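Local coordinates for IMC sub-compartment protein ISP3 (Toxoplasma gondii, PDB 4CHJ), which belongs to a family of inner membrane complex proteins critical for parasite replication and adopts a pleckstrin homology fold, probably acting in daughter-cell formation by endodyogeny, at residues S31-A34 and F35-W38; K129-T132 and D133-F137; N72-N76 and Q77-P81. All coordinates share one frame; numbering follows the deposited sequence.

Interaction 1 (S31-A34 and F35-W38)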
loop_
_atom_site.group_PDB
_atom_site.type_symbol
_atom_site.label_atom_id
_atom_site.label_comp_id
_atom_site.label_asym_id
_atom_site.label_seq_id
_atom_site.Cartn_x
_atom_site.Cartn_y
_atom_site.Cartn_z
ATOM N N SER A 31 -1.644 -13.551 -9.264
ATOM C CA SER A 31 -2.762 -14.449 -9.443
ATOM C C SER A 31 -3.959 -13.904 -8.689
ATOM O O SER A 31 -3.808 -13.208 -7.664
ATOM C CB SER A 31 -2.426 -15.825 -8.913
ATOM O OG SER A 31 -2.791 -15.901 -7.550
ATOM N N LYS A 32 -5.141 -14.234 -9.195
ATOM C CA LYS A 32 -6.404 -13.920 -8.552
ATOM C C LYS A 32 -6.521 -14.632 -7.215
ATOM O O LYS A 32 -7.052 -14.088 -6.263
ATOM C CB LYS A 32 -7.570 -14.299 -9.456
ATOM C CG LYS A 32 -8.905 -13.701 -9.045
ATOM C CD LYS A 32 -9.760 -14.724 -8.321
ATOM C CE LYS A 32 -11.237 -14.500 -8.573
ATOM N NZ LYS A 32 -12.071 -15.568 -7.961
ATOM N N GLU A 33 -6.048 -15.866 -7.156
ATOM C CA GLU A 33 -6.084 -16.614 -5.910
ATOM C C GLU A 33 -5.229 -15.939 -4.860
ATOM O O GLU A 33 -5.608 -15.865 -3.697
ATOM C CB GLU A 33 -5.594 -18.044 -6.117
ATOM C CG GLU A 33 -6.580 -18.940 -6.842
ATOM C CD GLU A 33 -7.801 -19.271 -6.010
ATOM O OE1 GLU A 33 -8.788 -18.515 -6.072
ATOM O OE2 GLU A 33 -7.776 -20.295 -5.301
ATOM N N ALA A 34 -4.064 -15.464 -5.274
ATOM C CA ALA A 34 -3.183 -14.763 -4.362
ATOM C C ALA A 34 -3.814 -13.480 -3.865
ATOM O O ALA A 34 -3.806 -13.212 -2.675
ATOM C CB ALA A 34 -1.858 -14.473 -5.034
ATOM N N PHE A 35 -4.410 -12.713 -4.769
ATOM C CA PHE A 35 -5.131 -11.490 -4.372
ATOM C C PHE A 35 -6.264 -11.777 -3.394
ATOM O O PHE A 35 -6.460 -11.033 -2.414
ATOM C CB PHE A 35 -5.673 -10.707 -5.589
ATOM C CG PHE A 35 -6.313 -9.401 -5.211
ATOM C CD1 PHE A 35 -5.539 -8.282 -4.971
ATOM C CD2 PHE A 35 -7.664 -9.330 -4.964
ATOM C CE1 PHE A 35 -6.110 -7.101 -4.540
ATOM C CE2 PHE A 35 -8.244 -8.147 -4.551
ATOM C CZ PHE A 35 -7.465 -7.034 -4.333
ATOM N N ASP A 36 -7.029 -12.837 -3.675
ATOM C CA ASP A 36 -8.204 -13.181 -2.862
ATOM C C ASP A 36 -7.797 -13.550 -1.442
ATOM O O ASP A 36 -8.475 -13.177 -0.465
ATOM C CB ASP A 36 -8.957 -14.365 -3.486
ATOM C CG ASP A 36 -9.745 -13.983 -4.713
ATOM O OD1 ASP A 36 -9.946 -12.775 -4.960
ATOM O OD2 ASP A 36 -10.173 -14.909 -5.434
ATOM N N ASN A 37 -6.716 -14.325 -1.333
ATOM C CA ASN A 37 -6.094 -14.605 -0.030
ATOM C C ASN A 37 -5.589 -13.316 0.685
ATOM O O ASN A 37 -5.981 -13.020 1.812
ATOM C CB ASN A 37 -4.930 -15.578 -0.201
ATOM C CG ASN A 37 -4.259 -15.913 1.124
ATOM O OD1 ASN A 37 -4.901 -16.432 2.041
ATOM N ND2 ASN A 37 -2.969 -15.592 1.240
ATOM N N TRP A 38 -4.716 -12.570 0.015
ATOM C CA TRP A 38 -4.325 -11.269 0.494
ATOM C C TRP A 38 -5.564 -10.513 1.022
ATOM O O TRP A 38 -5.627 -10.134 2.208
ATOM C CB TRP A 38 -3.610 -10.486 -0.614
ATOM C CG TRP A 38 -3.029 -9.219 -0.119
ATOM C CD1 TRP A 38 -1.836 -9.058 0.520
ATOM C CD2 TRP A 38 -3.654 -7.956 -0.128
ATOM N NE1 TRP A 38 -1.673 -7.761 0.895
ATOM C CE2 TRP A 38 -2.783 -7.057 0.514
ATOM C CE3 TRP A 38 -4.864 -7.481 -0.635
ATOM C CZ2 TRP A 38 -3.079 -5.705 0.650
ATOM C CZ3 TRP A 38 -5.162 -6.150 -0.490
ATOM C CH2 TRP A 38 -4.272 -5.271 0.152
#
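The first turn of helix 32-44 carries an N-terminal cap and an i to i+4 salt bridge; the cap closes the start of the helix, while the salt bridge and the backbone bonds join Ser-31 to Ala-34 with Phe-35 to Trp-38. A helix begins with amide N-H groups that have no preceding carbonyl to bind, and here the hydroxyl of Ser-31, the N-cap, meets that need: OG turns into the helix end and takes Ala-34 N at 2.6 Å, with 159° at the hydrogen. The carbonyl O of Ser-31, accepting from Phe-35 N at 3.0 Å, then opens the regular series of helical bonds, which continues from Asp-36 N to Lys-32 O, from Asn-37 N to Glu-33 O, and from Trp-38 N to Ala-34 O, the last at 2.9 Å.

On the outer side, Lys-32 has CG anti to its backbone N (chi1 -165°), and further bends at chi2 and chi3 bring the chain across the carboxylate of Asp-36 at a slant. NZ reaches OD2 of Asp-36 at 3.2 Å, a salt bridge whose hydrogen bond is weak. The same OD2 is also approached by the methylenes CD and CE of Lys-32, so the lysine meets it along its aliphatic stem as well as with its ammonium. Glu-33 OE1 stands 3.9 Å from Asp-36 OD2, the two carboxylate planes being nearly perpendicular. On another side of the turn, Ala-34, Phe-35 and Trp-38 pack on helix 131-149, touching Thr-132, Phe-140 and Cys-136 among others.

The charged groups thus face outward, while Trp-38, with part of Phe-35, faces helix 131-149. Glu-33 and Asp-36, both acidic and near the amino end, would probably interact favourably with the helix dipole, and Lys-32 probably offsets part of their mutual repulsion.

Interaction 2 (K129-T132 and D133-F137); sequences KDIT and DAQCF
Asp-130 brings OD1 against CB and CG of Asp-133, the side chains crossing at an angle, and in doing so caps the start of the C-terminal helix 131-149, the helix that packs on the sheet of this pleckstrin homology fold. With CG held between its own backbone N and carbonyl carbon (chi1 62°), OD1 of Asp-130 turns back to accept from Asp-133 N at 2.7 Å, nearly straight at 167°. The carbonyl O of Asp-130 accepts from Ala-134 N at 3.2 Å, and the next bonds run from Gln-135 N to Ile-131 O and from Cys-136 N to Thr-132 O.

The cap sets two acids close together: OD1 of Asp-130 and OD1 of Asp-133 are 3.7 Å apart, their carboxylate planes 58° from each other. Asp-133 has a salt bridge from its OD1 to Arg-41, which probably eases that repulsion; the helix amino end would also be expected to stabilise both negative charges.

On the more exposed side, Ile-131 and Gln-135 run side by side in the same direction, and the branch that touches is CG2 of Ile-131, 3.6 Å from NE2 of Gln-135.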
loop_
_atom_site.group_PDB
_atom_site.type_symbol
_atom_site.label_atom_id
_atom_site.label_comp_id
_atom_site.label_asym_id
_atom_site.label_seq_id
_atom_site.Cartn_x
_atom_site.Cartn_y
_atom_site.Cartn_z
ATOM N N LYS A 129 5.181 -8.539 3.804
ATOM C CA LYS A 129 5.985 -9.638 4.319
ATOM C C LYS A 129 6.659 -10.380 3.152
ATOM O O LYS A 129 7.717 -10.971 3.321
ATOM C CB LYS A 129 5.131 -10.572 5.181
ATOM C CG LYS A 129 5.918 -11.707 5.815
ATOM C CD LYS A 129 5.062 -12.606 6.714
ATOM C CE LYS A 129 5.889 -13.743 7.306
ATOM N NZ LYS A 129 5.057 -14.625 8.186
ATOM N N ASP A 130 6.079 -10.264 1.955
ATOM C CA ASP A 130 6.682 -10.801 0.732
ATOM C C ASP A 130 6.211 -10.020 -0.509
ATOM O O ASP A 130 5.334 -9.159 -0.414
ATOM C CB ASP A 130 6.322 -12.290 0.580
ATOM C CG ASP A 130 4.820 -12.524 0.441
ATOM O OD1 ASP A 130 4.120 -11.644 -0.082
ATOM O OD2 ASP A 130 4.339 -13.584 0.860
ATOM N N ILE A 131 6.750 -10.384 -1.668
ATOM C CA ILE A 131 6.573 -9.618 -2.897
ATOM C C ILE A 131 5.139 -9.690 -3.359
ATOM O O ILE A 131 4.553 -8.701 -3.816
ATOM C CB ILE A 131 7.462 -10.164 -4.022
ATOM C CG1 ILE A 131 8.923 -10.157 -3.576
ATOM C CG2 ILE A 131 7.293 -9.320 -5.275
ATOM C CD1 ILE A 131 9.941 -10.363 -4.688
ATOM N N THR A 132 4.604 -10.894 -3.264
ATOM C CA THR A 132 3.262 -11.201 -3.658
ATOM C C THR A 132 2.258 -10.307 -2.960
ATOM O O THR A 132 1.361 -9.734 -3.597
ATOM C CB THR A 132 2.969 -12.667 -3.288
ATOM O OG1 THR A 132 3.705 -13.522 -4.178
ATOM C CG2 THR A 132 1.448 -12.981 -3.335
ATOM N N ASP A 133 2.366 -10.254 -1.642
ATOM C CA ASP A 133 1.548 -9.365 -0.826
ATOM C C ASP A 133 1.671 -7.902 -1.244
ATOM O O ASP A 133 0.677 -7.174 -1.298
ATOM C CB ASP A 133 1.922 -9.522 0.640
ATOM C CG ASP A 133 1.227 -10.702 1.286
ATOM O OD1 ASP A 133 0.483 -11.419 0.570
ATOM O OD2 ASP A 133 1.368 -10.885 2.509
ATOM N N ALA A 134 2.887 -7.490 -1.583
ATOM C CA ALA A 134 3.141 -6.103 -1.953
ATOM C C ALA A 134 2.434 -5.835 -3.259
ATOM O O ALA A 134 1.764 -4.828 -3.419
ATOM C CB ALA A 134 4.632 -5.863 -2.099
ATOM N N GLN A 135 2.534 -6.791 -4.169
ATOM C CA GLN A 135 1.927 -6.657 -5.479
ATOM C C GLN A 135 0.404 -6.720 -5.418
ATOM O O GLN A 135 -0.268 -6.062 -6.208
ATOM C CB GLN A 135 2.491 -7.710 -6.423
ATOM C CG GLN A 135 4.002 -7.597 -6.566
ATOM C CD GLN A 135 4.554 -8.364 -7.746
ATOM O OE1 GLN A 135 3.959 -9.335 -8.211
ATOM N NE2 GLN A 135 5.728 -7.956 -8.207
ATOM N N CYS A 136 -0.134 -7.413 -4.420
ATOM C CA CYS A 136 -1.573 -7.364 -4.141
ATOM C C CYS A 136 -2.024 -6.014 -3.624
ATOM O O CYS A 136 -3.119 -5.540 -3.955
ATOM C CB CYS A 136 -1.965 -8.433 -3.122
ATOM S SG CYS A 136 -1.849 -10.109 -3.780
ATOM N N PHE A 137 -1.232 -5.416 -2.744
ATOM C CA PHE A 137 -1.611 -4.133 -2.182
ATOM C C PHE A 137 -1.581 -3.118 -3.312
ATOM O O PHE A 137 -2.510 -2.319 -3.482
ATOM C CB PHE A 137 -0.667 -3.775 -1.063
ATOM C CG PHE A 137 -0.979 -2.488 -0.400
ATOM C CD1 PHE A 137 -2.139 -2.326 0.306
ATOM C CD2 PHE A 137 -0.083 -1.425 -0.470
ATOM C CE1 PHE A 137 -2.428 -1.123 0.912
ATOM C CE2 PHE A 137 -0.361 -0.227 0.155
ATOM C CZ PHE A 137 -1.529 -0.082 0.851
#

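Interaction 3 (N72-N76 and Q77-P81); sequences NLTFN and QKVRP
Two similar first torsions, with CG anti to the backbone N in Phe-75 (chi1 160°) and in Lys-78 (chi1 153°), send both side chains the same way from one hydrogen-bonded pair, and bends at chi3 and chi4 fold the lysine back toward the ring. Its CE comes obliquely to within 3.5 Å of Phe-75 CD2. Between their backbones, Phe-75 N donates to Lys-78 O at 2.8 Å, whereas Lys-78 N reaches Phe-75 O at 2.7 Å from well above the Phe-75 carbonyl plane, consistent with the tight reversal. Farther along, Leu-73 N donates to Arg-80 O at 2.8 Å. The side chain of Leu-73 packs into the core, against Cys-60 and Leu-62 of strand 57-65 and Phe-126 of strand 123-127.

The opposite face carries Asn-72, Thr-74, Val-79 and Pro-81. Thr-74 and Val-79 lie alongside each other, OG1 against CG1 at 3.3 Å, while the Asn-72 amide straddles two neighbours: ND2 is 3.5 Å from Val-79 CB, and OD1 is 3.7 Å from Pro-81 CB.

Asn-76 and Gln-77, both with positive phi, form the corner of a type I' turn, closing a beta hairpin with a two-residue loop at the edge of the pleckstrin homology sheet.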
loop_
_atom_site.group_PDB
_atom_site.type_symbol
_atom_site.label_atom_id
_atom_site.label_comp_id
_atom_site.label_asym_id
_atom_site.label_seq_id
_atom_site.Cartn_x
_atom_site.Cartn_y
_atom_site.Cartn_z
ATOM N N ASN A 72 -7.469 0.924 8.182
ATOM C CA ASN A 72 -7.014 1.397 9.466
ATOM C C ASN A 72 -5.677 0.835 9.837
ATOM O O ASN A 72 -5.469 -0.365 9.796
ATOM C CB ASN A 72 -8.015 1.020 10.543
ATOM C CG ASN A 72 -8.975 2.134 10.847
ATOM O OD1 ASN A 72 -9.756 2.543 9.993
ATOM N ND2 ASN A 72 -8.920 2.640 12.069
ATOM N N LEU A 73 -4.775 1.716 10.229
ATOM C CA LEU A 73 -3.492 1.292 10.721
ATOM C C LEU A 73 -3.610 1.268 12.220
ATOM O O LEU A 73 -3.995 2.255 12.836
ATOM C CB LEU A 73 -2.411 2.286 10.321
ATOM C CG LEU A 73 -1.700 1.989 9.011
ATOM C CD1 LEU A 73 -1.062 0.615 9.073
ATOM C CD2 LEU A 73 -2.701 2.062 7.875
ATOM N N THR A 74 -3.286 0.132 12.811
ATOM C CA THR A 74 -3.259 0.043 14.255
ATOM C C THR A 74 -1.848 -0.167 14.719
ATOM O O THR A 74 -1.173 -1.104 14.286
ATOM C CB THR A 74 -4.141 -1.092 14.776
ATOM O OG1 THR A 74 -5.502 -0.827 14.415
ATOM C CG2 THR A 74 -4.028 -1.196 16.295
ATOM N N PHE A 75 -1.380 0.787 15.516
ATOM C CA PHE A 75 -0.110 0.707 16.212
ATOM C C PHE A 75 -0.307 1.144 17.665
ATOM O O PHE A 75 -0.751 2.255 17.929
ATOM C CB PHE A 75 0.903 1.600 15.498
ATOM C CG PHE A 75 2.075 1.986 16.339
ATOM C CD1 PHE A 75 2.758 1.037 17.070
ATOM C CD2 PHE A 75 2.489 3.301 16.403
ATOM C CE1 PHE A 75 3.839 1.392 17.848
ATOM C CE2 PHE A 75 3.568 3.664 17.180
ATOM C CZ PHE A 75 4.244 2.709 17.904
ATOM N N ASN A 76 0.022 0.275 18.609
ATOM C CA ASN A 76 -0.069 0.629 20.019
ATOM C C ASN A 76 -1.441 1.162 20.390
ATOM O O ASN A 76 -1.558 2.116 21.149
ATOM C CB ASN A 76 1.002 1.635 20.423
ATOM C CG ASN A 76 1.049 1.854 21.923
ATOM O OD1 ASN A 76 0.292 1.240 22.673
ATOM N ND2 ASN A 76 1.942 2.728 22.368
ATOM N N GLN A 77 -2.480 0.565 19.827
ATOM C CA GLN A 77 -3.840 0.938 20.172
ATOM C C GLN A 77 -4.186 2.273 19.539
ATOM O O GLN A 77 -5.244 2.838 19.796
ATOM C CB GLN A 77 -4.003 1.015 21.686
ATOM C CG GLN A 77 -3.879 -0.324 22.395
ATOM C CD GLN A 77 -3.974 -0.211 23.906
ATOM O OE1 GLN A 77 -3.680 0.838 24.477
ATOM N NE2 GLN A 77 -4.385 -1.291 24.563
ATOM N N LYS A 78 -3.294 2.761 18.689
ATOM C CA LYS A 78 -3.499 4.024 18.011
ATOM C C LYS A 78 -3.823 3.671 16.582
ATOM O O LYS A 78 -3.141 2.854 15.974
ATOM C CB LYS A 78 -2.234 4.894 18.080
ATOM C CG LYS A 78 -2.064 5.887 16.934
ATOM C CD LYS A 78 -0.883 6.814 17.151
ATOM C CE LYS A 78 0.428 6.049 17.200
ATOM N NZ LYS A 78 1.038 6.054 18.559
ATOM N N VAL A 79 -4.881 4.261 16.050
ATOM C CA VAL A 79 -5.254 3.953 14.693
ATOM C C VAL A 79 -5.219 5.157 13.763
ATOM O O VAL A 79 -6.064 6.037 13.845
ATOM C CB VAL A 79 -6.661 3.347 14.682
ATOM C CG1 VAL A 79 -6.686 2.091 15.537
ATOM C CG2 VAL A 79 -7.657 4.347 15.227
ATOM N N ARG A 80 -4.277 5.157 12.829
ATOM C CA ARG A 80 -4.334 6.084 11.715
ATOM C C ARG A 80 -5.268 5.507 10.629
ATOM O O ARG A 80 -4.980 4.477 10.037
ATOM C CB ARG A 80 -2.927 6.402 11.171
ATOM C CG ARG A 80 -2.914 7.418 10.008
ATOM C CD ARG A 80 -1.630 8.276 9.932
ATOM N NE ARG A 80 -0.642 7.744 8.969
ATOM C CZ ARG A 80 0.692 7.802 9.112
ATOM N NH1 ARG A 80 1.246 8.397 10.163
ATOM N NH2 ARG A 80 1.484 7.254 8.194
ATOM N N PRO A 81 -6.438 6.136 10.435
ATOM C CA PRO A 81 -7.369 5.711 9.414
ATOM C C PRO A 81 -7.137 6.439 8.115
ATOM O O PRO A 81 -6.969 7.659 8.104
ATOM C CB PRO A 81 -8.746 6.113 9.988
ATOM C CG PRO A 81 -8.478 6.749 11.323
ATOM C CD PRO A 81 -7.044 7.155 11.305
#

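In the fold
Interactions 1 and 2 illustrate one principle twice: a polar side chain at the N-cap closes the first turn of a helix, by a serine hydroxyl in one and an aspartate carboxylate in the other. Their centres lie about 10 Å apart and they touch, Trp-38 and Phe-35 packing against Cys-136, so helix 32-44 rests on helix 131-149. Interaction 1 is mostly at the surface and pairs one of its acids, Asp-36, with a lysine of the same turn; interaction 2 is partly buried and draws on an arginine from helix 32-44. Interaction 3, about 21 Å from interaction 2 between centres, is a surface hairpin held chiefly by backbone bonds, with Leu-73 its buried residue.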